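Local structure of SAM-dependent methyltransferase (Thiobacillus denitrificans, 5EPE) at the interface of chains A and B. The protein probably transfers methyl groups from S-adenosyl-L-methionine to an acceptor substrate, and binds the demethylated cofactor S-adenosyl-L-homocysteine. Sequence-based numbering; all coordinates share one arbitrary frame. Chains: chain A/B, SAM-dependent methyltransferase.

Contact 1: the interface of chains A and B. Residues chain A 227-228, 231-232; chain B 167-168, 171.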
loop_
_atom_site.group_PDB
_atom_site.type_symbol
_atom_site.label_atom_id
_atom_site.label_comp_id
_atom_site.label_asym_id
_atom_site.label_seq_id
_atom_site.Cartn_x
_atom_site.Cartn_y
_atom_site.Cartn_z
ATOM N N PRO A 227 25.584 -13.528 -13.064
ATOM C CA PRO A 227 24.370 -13.319 -13.849
ATOM C C PRO A 227 23.203 -12.955 -12.913
ATOM O O PRO A 227 22.473 -12.037 -13.199
ATOM C CB PRO A 227 24.170 -14.655 -14.565
ATOM C CG PRO A 227 25.601 -15.146 -14.773
ATOM C CD PRO A 227 26.290 -14.749 -13.509
ATOM N N GLU A 228 23.076 -13.691 -11.810
ATOM C CA GLU A 228 21.946 -13.435 -10.872
ATOM C C GLU A 228 22.086 -12.156 -10.162
ATOM O O GLU A 228 21.072 -11.465 -10.027
ATOM C CB GLU A 228 21.796 -14.549 -9.824
ATOM C CG GLU A 228 21.225 -15.771 -10.417
ATOM C CD GLU A 228 21.607 -16.983 -9.584
ATOM O OE1 GLU A 228 22.368 -17.789 -10.128
ATOM O OE2 GLU A 228 21.124 -17.164 -8.420
ATOM N N ALA A 231 21.213 -9.410 -12.745
ATOM C CA ALA A 231 19.787 -9.365 -13.056
ATOM C C ALA A 231 18.945 -8.813 -11.874
ATOM O O ALA A 231 17.994 -8.100 -12.082
ATOM C CB ALA A 231 19.300 -10.741 -13.447
ATOM N N THR A 232 19.298 -9.190 -10.661
ATOM C CA THR A 232 18.589 -8.757 -9.463
ATOM C C THR A 232 18.818 -7.271 -9.151
ATOM O O THR A 232 17.891 -6.562 -8.748
ATOM C CB THR A 232 19.018 -9.638 -8.248
ATOM O OG1 THR A 232 18.714 -11.004 -8.545
ATOM C CG2 THR A 232 18.353 -9.229 -6.905
ATOM N N LEU B 167 13.552 -13.221 -14.247
ATOM C CA LEU B 167 14.912 -13.424 -14.798
ATOM C C LEU B 167 15.997 -13.923 -13.811
ATOM O O LEU B 167 16.719 -14.859 -14.132
ATOM C CB LEU B 167 15.386 -12.118 -15.458
ATOM C CG LEU B 167 16.740 -12.218 -16.204
ATOM C CD1 LEU B 167 16.714 -13.238 -17.349
ATOM C CD2 LEU B 167 17.145 -10.865 -16.769
ATOM N N PRO B 168 16.108 -13.328 -12.597
ATOM C CA PRO B 168 17.133 -13.869 -11.699
ATOM C C PRO B 168 16.934 -15.375 -11.405
ATOM O O PRO B 168 17.880 -16.146 -11.452
ATOM C CB PRO B 168 16.982 -13.019 -10.430
ATOM C CG PRO B 168 16.300 -11.775 -10.852
ATOM C CD PRO B 168 15.390 -12.186 -11.994
ATOM N N LEU B 171 17.717 -17.444 -14.627
ATOM C CA LEU B 171 19.168 -17.616 -14.692
ATOM C C LEU B 171 19.692 -18.609 -13.676
ATOM O O LEU B 171 20.514 -19.474 -14.020
ATOM C CB LEU B 171 19.883 -16.275 -14.565
ATOM C CG LEU B 171 19.666 -15.309 -15.731
ATOM C CD1 LEU B 171 20.117 -13.924 -15.310
ATOM C CD2 LEU B 171 20.437 -15.825 -16.929
#
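A:Ala231 and A:Thr232 press against B:Leu171 and B:Pro168 in an apolar helix-to-helix patch between two copies of the methyltransferase. Helix 216-237 of chain A lies against the first turns of helix 167-177 of chain B, and the patch helps hold these two subunits together in the deposited assembly; the structure alone does not show whether the pairing persists in solution. In this patch no polar atom of one chain comes within bonding distance of the other, and the fit rests on shape. The methyl of A:Ala231 points into the groove between two leucines. It meets the B:Leu171 methyl CD1 at 3.8 Å and, beside it, the B:Leu167 methyl CD2 at 4.0 Å. B:Leu171 gets there with CG anti to its own carbonyl carbon (chi1 -67°), and its CD1 also lies 3.7 Å from the carbonyl oxygen O of A:Pro227. At the next residue of the helix, A:Thr232, the ring of B:Pro168 crosses the side chain obliquely, with its CB and CG turned to the threonine hydroxyl. Ring carbon CG also touches the threonine backbone, 4.0 Å from A:Thr232 CA. At the other end of the proline, its carbonyl oxygen O faces the methylene CG of A:Glu228 at 3.5 Å. The hydroxyl OG1 of A:Thr232, though 3.3 Å from B:Pro168 CB, spends its hydrogen within its own helix, donating to the carbonyl oxygen O of A:Glu228 at 2.8 Å.

Contact 2: the interface of chains A and B. Residues chain A 204, 220, 223; chain B 180, 246, 248.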
loop_
_atom_site.group_PDB
_atom_site.type_symbol
_atom_site.label_atom_id
_atom_site.label_comp_id
_atom_site.label_asym_id
_atom_site.label_seq_id
_atom_site.Cartn_x
_atom_site.Cartn_y
_atom_site.Cartn_z
ATOM N N ARG A 204 34.866 -17.334 -18.602
ATOM C CA ARG A 204 34.824 -18.786 -18.710
ATOM C C ARG A 204 35.924 -19.337 -19.593
ATOM O O ARG A 204 36.579 -20.351 -19.227
ATOM C CB ARG A 204 33.471 -19.284 -19.259
ATOM C CG ARG A 204 33.365 -20.809 -19.434
ATOM C CD ARG A 204 33.636 -21.559 -18.113
ATOM N NE ARG A 204 33.798 -22.962 -18.384
ATOM C CZ ARG A 204 32.840 -23.886 -18.364
ATOM N NH1 ARG A 204 31.590 -23.649 -17.985
ATOM N NH2 ARG A 204 33.175 -25.107 -18.688
ATOM N N ARG A 220 36.240 -18.000 -10.879
ATOM C CA ARG A 220 35.222 -19.029 -10.778
ATOM C C ARG A 220 34.069 -18.554 -9.888
ATOM O O ARG A 220 32.892 -18.721 -10.253
ATOM C CB ARG A 220 35.847 -20.308 -10.229
ATOM C CG ARG A 220 34.940 -21.508 -10.045
ATOM C CD ARG A 220 34.393 -21.987 -11.388
ATOM N NE ARG A 220 33.085 -21.403 -11.652
ATOM C CZ ARG A 220 32.303 -21.628 -12.729
ATOM N NH1 ARG A 220 32.656 -22.416 -13.779
ATOM N NH2 ARG A 220 31.134 -21.041 -12.715
ATOM N N LEU A 223 32.032 -15.787 -11.783
ATOM C CA LEU A 223 31.273 -16.306 -12.899
ATOM C C LEU A 223 29.977 -16.973 -12.439
ATOM O O LEU A 223 28.936 -16.792 -13.043
ATOM C CB LEU A 223 32.130 -17.317 -13.671
ATOM C CG LEU A 223 31.551 -17.822 -14.965
ATOM C CD1 LEU A 223 31.137 -16.695 -15.938
ATOM C CD2 LEU A 223 32.556 -18.801 -15.568
ATOM N N ASP B 180 27.061 -22.913 -16.675
ATOM C CA ASP B 180 27.314 -21.487 -16.582
ATOM C C ASP B 180 26.529 -20.801 -17.714
ATOM O O ASP B 180 26.588 -21.261 -18.870
ATOM C CB ASP B 180 28.790 -21.175 -16.796
ATOM C CG ASP B 180 29.685 -21.634 -15.618
ATOM O OD1 ASP B 180 29.266 -21.570 -14.424
ATOM O OD2 ASP B 180 30.858 -21.948 -15.909
HETATM N N MSE B 246 27.376 -23.120 -21.043
HETATM C CA MSE B 246 28.458 -24.106 -21.083
HETATM C C MSE B 246 28.475 -24.911 -19.808
HETATM O O MSE B 246 28.488 -24.346 -18.699
HETATM C CB MSE B 246 29.806 -23.412 -21.248
HETATM C CG MSE B 246 29.917 -22.623 -22.524
HETATM SE SE MSE B 246 31.642 -21.632 -22.719
HETATM C CE MSE B 246 32.753 -23.233 -22.564
ATOM N N ARG B 248 29.464 -26.759 -16.611
ATOM C CA ARG B 248 30.614 -26.720 -15.676
ATOM C C ARG B 248 31.237 -28.118 -15.581
ATOM O O ARG B 248 32.399 -28.224 -15.171
ATOM C CB ARG B 248 30.218 -26.325 -14.287
ATOM C CG ARG B 248 29.756 -24.926 -14.166
ATOM C CD ARG B 248 29.656 -24.494 -12.709
ATOM N NE ARG B 248 28.623 -25.191 -11.982
ATOM C CZ ARG B 248 27.308 -24.952 -12.074
ATOM N NH1 ARG B 248 26.831 -24.002 -12.833
ATOM N NH2 ARG B 248 26.474 -25.678 -11.384
ATOM O OXT ARG B 248 30.625 -29.172 -15.906
#
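A salt-bridge cluster centres on B:Asp180, near the start of strand 179-186, whose carboxylate meets A:Arg220 and A:Arg204 from two neighbouring helices of chain A. A:Arg220 comes tip to tip and grips it end-on with two nitrogens. Its NH2 donates to B:Asp180 OD1 at 2.6 Å in a nearly straight bond (165° at H), and its NH1 reaches the syn lone pair of B:Asp180 OD2 at 2.8 Å. The guanidinium and carboxylate planes are turned 34° apart, a twisted version of the flat two-pronged pairing. A:Arg204 arrives across the carboxylate, its plane almost perpendicular, and its NH1 meets B:Asp180 OD2 on the anti side at 2.8 Å, tilted well out of the carboxylate plane, in a bent bond. OD2 therefore takes a hydrogen from each arginine. A:Arg204 bends at chi2 (57°), which turns its head toward the aspartate; its methylene CG packs on the selenium SE of selenomethionine B:Met246 at 3.8 Å. An alanine at B:Asp180 would probably leave the two guanidinium groups without their shared counter-charge and free to turn, with B:Arg248 adding a further like charge close by. The methyl CD2 of A:Leu223 covers one face of the A:Arg220 guanidinium near its rim and lies 3.6 Å from B:Asp180 OD2. In the fold, the aspartate stands beside the end of strand 238-247 and the C-terminal B:Arg248, while its arginine partners project from helices 189-209 and 216-237.

Contact 3: the interface of chains A and B. Residues chain A 13, 198, 201-202, 205; chain B 31-33, 135, 183.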
loop_
_atom_site.group_PDB
_atom_site.type_symbol
_atom_site.label_atom_id
_atom_site.label_comp_id
_atom_site.label_asym_id
_atom_site.label_seq_id
_atom_site.Cartn_x
_atom_site.Cartn_y
_atom_site.Cartn_z
ATOM N N ALA A 13 38.130 -8.694 -24.111
ATOM C CA ALA A 13 37.444 -8.818 -25.375
ATOM C C ALA A 13 36.408 -7.720 -25.553
ATOM O O ALA A 13 35.578 -7.827 -26.442
ATOM C CB ALA A 13 36.772 -10.182 -25.443
ATOM N N ALA A 198 29.022 -10.057 -21.701
ATOM C CA ALA A 198 30.246 -10.375 -22.433
ATOM C C ALA A 198 31.363 -10.748 -21.505
ATOM O O ALA A 198 32.264 -11.480 -21.908
ATOM C CB ALA A 198 30.683 -9.183 -23.318
ATOM N N LEU A 201 31.450 -14.762 -20.813
ATOM C CA LEU A 201 32.080 -15.640 -21.806
ATOM C C LEU A 201 33.607 -15.503 -21.731
ATOM O O LEU A 201 34.333 -16.479 -21.766
ATOM C CB LEU A 201 31.550 -15.295 -23.207
ATOM C CG LEU A 201 32.114 -16.155 -24.346
ATOM C CD1 LEU A 201 31.840 -17.613 -24.088
ATOM C CD2 LEU A 201 31.585 -15.722 -25.714
ATOM N N THR A 202 34.073 -14.256 -21.626
ATOM C CA THR A 202 35.479 -13.994 -21.487
ATOM C C THR A 202 36.081 -14.744 -20.261
ATOM O O THR A 202 37.122 -15.380 -20.364
ATOM C CB THR A 202 35.768 -12.490 -21.413
ATOM O OG1 THR A 202 35.276 -11.878 -22.618
ATOM C CG2 THR A 202 37.338 -12.212 -21.290
ATOM N N ARG A 205 36.119 -18.714 -20.754
ATOM C CA ARG A 205 37.206 -19.106 -21.650
ATOM C C ARG A 205 38.573 -18.904 -21.006
ATOM O O ARG A 205 39.476 -19.701 -21.190
ATOM C CB ARG A 205 37.111 -18.327 -22.951
ATOM C CG ARG A 205 35.972 -18.848 -23.822
ATOM C CD ARG A 205 35.788 -18.033 -25.076
ATOM N NE ARG A 205 34.788 -18.684 -25.895
ATOM C CZ ARG A 205 34.432 -18.288 -27.106
ATOM N NH1 ARG A 205 35.006 -17.240 -27.633
ATOM N NH2 ARG A 205 33.489 -18.958 -27.778
ATOM N N ALA B 31 27.981 -11.662 -30.224
ATOM C CA ALA B 31 28.206 -11.967 -28.831
ATOM C C ALA B 31 28.813 -13.344 -28.641
ATOM O O ALA B 31 29.568 -13.569 -27.683
ATOM C CB ALA B 31 26.914 -11.855 -28.057
ATOM N N LEU B 32 28.503 -14.269 -29.539
ATOM C CA LEU B 32 28.991 -15.633 -29.424
ATOM C C LEU B 32 30.408 -15.748 -29.966
ATOM O O LEU B 32 30.996 -16.806 -29.821
ATOM C CB LEU B 32 28.059 -16.618 -30.150
ATOM C CG LEU B 32 26.652 -16.707 -29.569
ATOM C CD1 LEU B 32 25.846 -17.674 -30.390
ATOM C CD2 LEU B 32 26.669 -17.192 -28.150
ATOM N N ARG B 33 30.898 -14.677 -30.616
ATOM C CA ARG B 33 32.273 -14.619 -31.149
ATOM C C ARG B 33 32.484 -15.777 -32.095
ATOM O O ARG B 33 33.407 -16.532 -31.968
ATOM C CB ARG B 33 33.324 -14.639 -29.999
ATOM C CG ARG B 33 33.030 -13.518 -29.011
ATOM C CD ARG B 33 33.988 -13.515 -27.839
ATOM N NE ARG B 33 33.387 -12.681 -26.802
ATOM C CZ ARG B 33 33.815 -12.583 -25.545
ATOM N NH1 ARG B 33 33.096 -11.810 -24.713
ATOM N NH2 ARG B 33 34.963 -13.197 -25.153
ATOM N N ILE B 135 29.096 -24.346 -27.077
ATOM C CA ILE B 135 28.036 -23.572 -26.431
ATOM C C ILE B 135 26.670 -24.130 -26.788
ATOM O O ILE B 135 26.416 -24.446 -27.964
ATOM C CB ILE B 135 28.125 -22.104 -26.874
ATOM C CG1 ILE B 135 29.383 -21.475 -26.242
ATOM C CG2 ILE B 135 26.893 -21.301 -26.472
ATOM C CD1 ILE B 135 29.773 -20.112 -26.814
ATOM N N GLU B 183 26.514 -15.965 -21.868
ATOM C CA GLU B 183 26.065 -14.820 -22.634
ATOM C C GLU B 183 24.555 -14.833 -22.671
ATOM O O GLU B 183 23.925 -15.862 -22.451
ATOM C CB GLU B 183 26.669 -14.781 -24.043
ATOM C CG GLU B 183 27.764 -13.698 -24.234
ATOM C CD GLU B 183 27.234 -12.258 -24.340
ATOM O OE1 GLU B 183 28.004 -11.312 -24.681
ATOM O OE2 GLU B 183 26.001 -12.057 -24.140
HETATM O O HOH W 1 35.162 -17.480 -30.373
HETATM O O HOH W 2 31.785 -19.400 -30.180
#
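The hydroxyl OG1 of A:Thr202 is gripped by both terminal nitrogens of B:Arg33, NH2 at 2.9 Å and NH1 at 3.0 Å, in an end-on hold by an arginine that follows helix 22-31 of this SAM-dependent methyltransferase. Both bonds lie close to the guanidinium plane but are bent, as is the one from B:Arg33 NH1 to the carbonyl oxygen O of A:Ala198 at 2.9 Å (133° at H). The same carbonyl receives the threonine's own hydrogen, and the two donors come to it from one face of its plane. This probably leaves A:Thr202 as an acceptor toward chain B while its hydrogen stays within helix 189-209. The arginine chain runs extended from CG to NE, and this carries its head onto chain A. There the guanidinium is clamped: the methyl CB of A:Ala13 sits 3.5 Å above one face, offset toward the rim, and A:Leu201 CD2 covers the opposite face, meeting NE at 3.7 Å. That same leucine methyl lies over the centre of the A:Arg205 guanidinium. A:Arg205 and B:Arg33 slide past each other in opposite directions, their guanidinium planes nearly perpendicular. Waters rather than direct bonds join A:Arg205 to the chain B backbone. Water 1 lies 2.8 Å from A:Arg205 NH1 and also bonds the carbonyl oxygen of B:Arg33; water 2, in the guanidinium plane, links NH2 to B:Leu32 O, which it meets at 2.7 Å.

Contact 4: the interface of chains A and B. Residues chain A 190, 193-194, 200, 230, 235; chain B 167, 184, 186-187.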
loop_
_atom_site.group_PDB
_atom_site.type_symbol
_atom_site.label_atom_id
_atom_site.label_comp_id
_atom_site.label_asym_id
_atom_site.label_seq_id
_atom_site.Cartn_x
_atom_site.Cartn_y
_atom_site.Cartn_z
ATOM N N ASP A 190 19.405 -3.441 -22.624
ATOM C CA ASP A 190 20.141 -4.185 -23.624
ATOM C C ASP A 190 21.593 -3.802 -23.718
ATOM O O ASP A 190 22.459 -4.649 -23.892
ATOM C CB ASP A 190 19.476 -4.100 -24.983
ATOM C CG ASP A 190 18.101 -4.821 -24.999
ATOM O OD1 ASP A 190 17.874 -5.911 -24.384
ATOM O OD2 ASP A 190 17.195 -4.260 -25.658
ATOM N N ASP A 193 23.314 -5.270 -20.770
ATOM C CA ASP A 193 23.529 -6.714 -21.027
ATOM C C ASP A 193 24.794 -6.935 -21.811
ATOM O O ASP A 193 25.566 -7.853 -21.494
ATOM C CB ASP A 193 22.369 -7.345 -21.807
ATOM C CG ASP A 193 21.108 -7.502 -21.009
ATOM O OD1 ASP A 193 21.072 -7.303 -19.766
ATOM O OD2 ASP A 193 20.022 -7.705 -21.629
ATOM N N ARG A 194 25.015 -6.094 -22.851
ATOM C CA ARG A 194 26.245 -6.193 -23.666
ATOM C C ARG A 194 27.516 -6.034 -22.873
ATOM O O ARG A 194 28.463 -6.830 -23.060
ATOM C CB ARG A 194 26.317 -5.208 -24.856
ATOM C CG ARG A 194 25.244 -5.355 -25.929
ATOM C CD ARG A 194 25.398 -6.601 -26.782
ATOM N NE ARG A 194 24.825 -7.717 -26.018
ATOM C CZ ARG A 194 25.471 -8.814 -25.602
ATOM N NH1 ARG A 194 24.799 -9.691 -24.840
ATOM N NH2 ARG A 194 26.773 -9.024 -25.865
ATOM N N TRP A 200 31.103 -12.642 -18.983
ATOM C CA TRP A 200 30.950 -14.014 -18.539
ATOM C C TRP A 200 31.622 -14.983 -19.516
ATOM O O TRP A 200 32.320 -15.895 -19.085
ATOM C CB TRP A 200 29.466 -14.378 -18.321
ATOM C CG TRP A 200 28.705 -13.351 -17.549
ATOM C CD1 TRP A 200 29.171 -12.498 -16.596
ATOM C CD2 TRP A 200 27.312 -13.106 -17.665
ATOM N NE1 TRP A 200 28.161 -11.678 -16.152
ATOM C CE2 TRP A 200 27.003 -12.032 -16.798
ATOM C CE3 TRP A 200 26.298 -13.685 -18.430
ATOM C CZ2 TRP A 200 25.738 -11.524 -16.684
ATOM C CZ3 TRP A 200 25.013 -13.189 -18.299
ATOM C CH2 TRP A 200 24.753 -12.118 -17.425
ATOM N N TYR A 230 23.717 -9.448 -11.266
ATOM C CA TYR A 230 23.444 -8.450 -12.300
ATOM C C TYR A 230 21.918 -8.300 -12.542
ATOM O O TYR A 230 21.394 -7.197 -12.553
ATOM C CB TYR A 230 24.197 -8.819 -13.614
ATOM C CG TYR A 230 23.688 -8.070 -14.774
ATOM C CD1 TYR A 230 23.930 -6.709 -14.883
ATOM C CD2 TYR A 230 22.915 -8.696 -15.751
ATOM C CE1 TYR A 230 23.399 -5.980 -15.915
ATOM C CE2 TYR A 230 22.411 -7.986 -16.818
ATOM C CZ TYR A 230 22.672 -6.619 -16.922
ATOM O OH TYR A 230 22.151 -5.850 -17.946
ATOM N N ARG A 235 20.476 -4.614 -13.432
ATOM C CA ARG A 235 19.654 -4.491 -14.640
ATOM C C ARG A 235 18.405 -3.646 -14.419
ATOM O O ARG A 235 17.992 -2.908 -15.284
ATOM C CB ARG A 235 19.303 -5.877 -15.180
ATOM C CG ARG A 235 18.815 -5.859 -16.598
ATOM C CD ARG A 235 18.572 -7.259 -17.137
ATOM N NE ARG A 235 18.476 -7.218 -18.591
ATOM C CZ ARG A 235 17.368 -6.953 -19.278
ATOM N NH1 ARG A 235 16.228 -6.825 -18.686
ATOM N NH2 ARG A 235 17.430 -6.830 -20.639
ATOM N N LEU B 167 13.552 -13.221 -14.247
ATOM C CA LEU B 167 14.912 -13.424 -14.798
ATOM C C LEU B 167 15.997 -13.923 -13.811
ATOM O O LEU B 167 16.719 -14.859 -14.132
ATOM C CB LEU B 167 15.386 -12.118 -15.458
ATOM C CG LEU B 167 16.740 -12.218 -16.204
ATOM C CD1 LEU B 167 16.714 -13.238 -17.349
ATOM C CD2 LEU B 167 17.145 -10.865 -16.769
HETATM N N MSE B 184 23.988 -13.679 -23.010
HETATM C CA MSE B 184 22.545 -13.600 -23.235
HETATM C C MSE B 184 22.183 -12.370 -23.994
HETATM O O MSE B 184 22.814 -11.301 -23.816
HETATM C CB MSE B 184 21.657 -13.705 -21.963
HETATM C CG MSE B 184 21.921 -12.549 -21.073
HETATM SE SE MSE B 184 20.913 -12.622 -19.337
HETATM C CE MSE B 184 21.126 -10.751 -18.845
ATOM N N LEU B 186 18.461 -10.495 -24.793
ATOM C CA LEU B 186 17.073 -10.532 -24.432
ATOM C C LEU B 186 16.208 -9.717 -25.371
ATOM O O LEU B 186 16.659 -8.704 -25.888
ATOM C CB LEU B 186 16.926 -10.034 -22.967
ATOM C CG LEU B 186 17.766 -10.779 -21.905
ATOM C CD1 LEU B 186 17.316 -10.372 -20.494
ATOM C CD2 LEU B 186 17.781 -12.240 -22.020
ATOM N N ALA B 187 14.960 -10.156 -25.577
ATOM C CA ALA B 187 13.971 -9.300 -26.210
ATOM C C ALA B 187 13.746 -8.055 -25.382
ATOM O O ALA B 187 13.948 -8.042 -24.182
ATOM C CB ALA B 187 12.647 -10.037 -26.382
HETATM O O HOH W 3 19.836 -7.983 -24.238
HETATM O O HOH W 4 15.588 -6.309 -22.855
#
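Selenomethionine B:Met184 and B:Leu186, from strand 179-186, pack against A:Asp193, A:Tyr230 and A:Arg235 in a strand-to-helix interface with a polar network behind it. It helps hold the two copies together in this crystal assembly, by apolar contact and bridging water. B:Met184 adopts the crowded position between backbone N and carbonyl carbon (chi1 64°), then extends so that its methyl CE comes in at the edge of the A:Tyr230 ring, 3.7 Å from CE2. A:Asp193 orders the chain A surface underneath. A:Arg235 holds it side-on, with NE donating to the syn lone pair of A:Asp193 OD1 at 2.9 Å and NH2 bonding OD2. The phenol OH of A:Tyr230 reaches the anti side of A:Asp193 OD1 at 2.6 Å, somewhat out of the carboxylate plane. An alanine at A:Asp193 would probably leave A:Arg235 and the tyrosine hydroxyl without their common acceptor, and the guanidinium free to swing from beneath B:Leu186. That leucine's methyl CD1 lies over one guanidinium face, 3.6 Å from A:Arg235 CZ. Water 4 connects A:Asp190 OD1 and A:Arg235 NH2 with the carbonyl oxygen of B:Ala187. Water 3 joins both aspartates to the B:Leu186 backbone, whose N lies 2.9 Å from it in an almost straight bond (174° at H).

Contact 1 and contact 4 are neighbours, their C-alpha centres about 9 Å apart, and B:Leu167 serves both. Contact 2 and contact 3 lie about 11 Å apart towards the other end of the interface, with contact 1 about 18 Å from contact 3. On chain A, helix 189-209 runs through contacts 2, 3 and 4, and helix 216-237 through contacts 1, 2 and 4. On chain B, strand 179-186 supplies contacts 2, 3 and 4. Two helices of one copy thus meet strand 179-186, helix 167-177 and, in contact 3, the segment after helix 22-31 of the other, along an interface without exact two-fold symmetry.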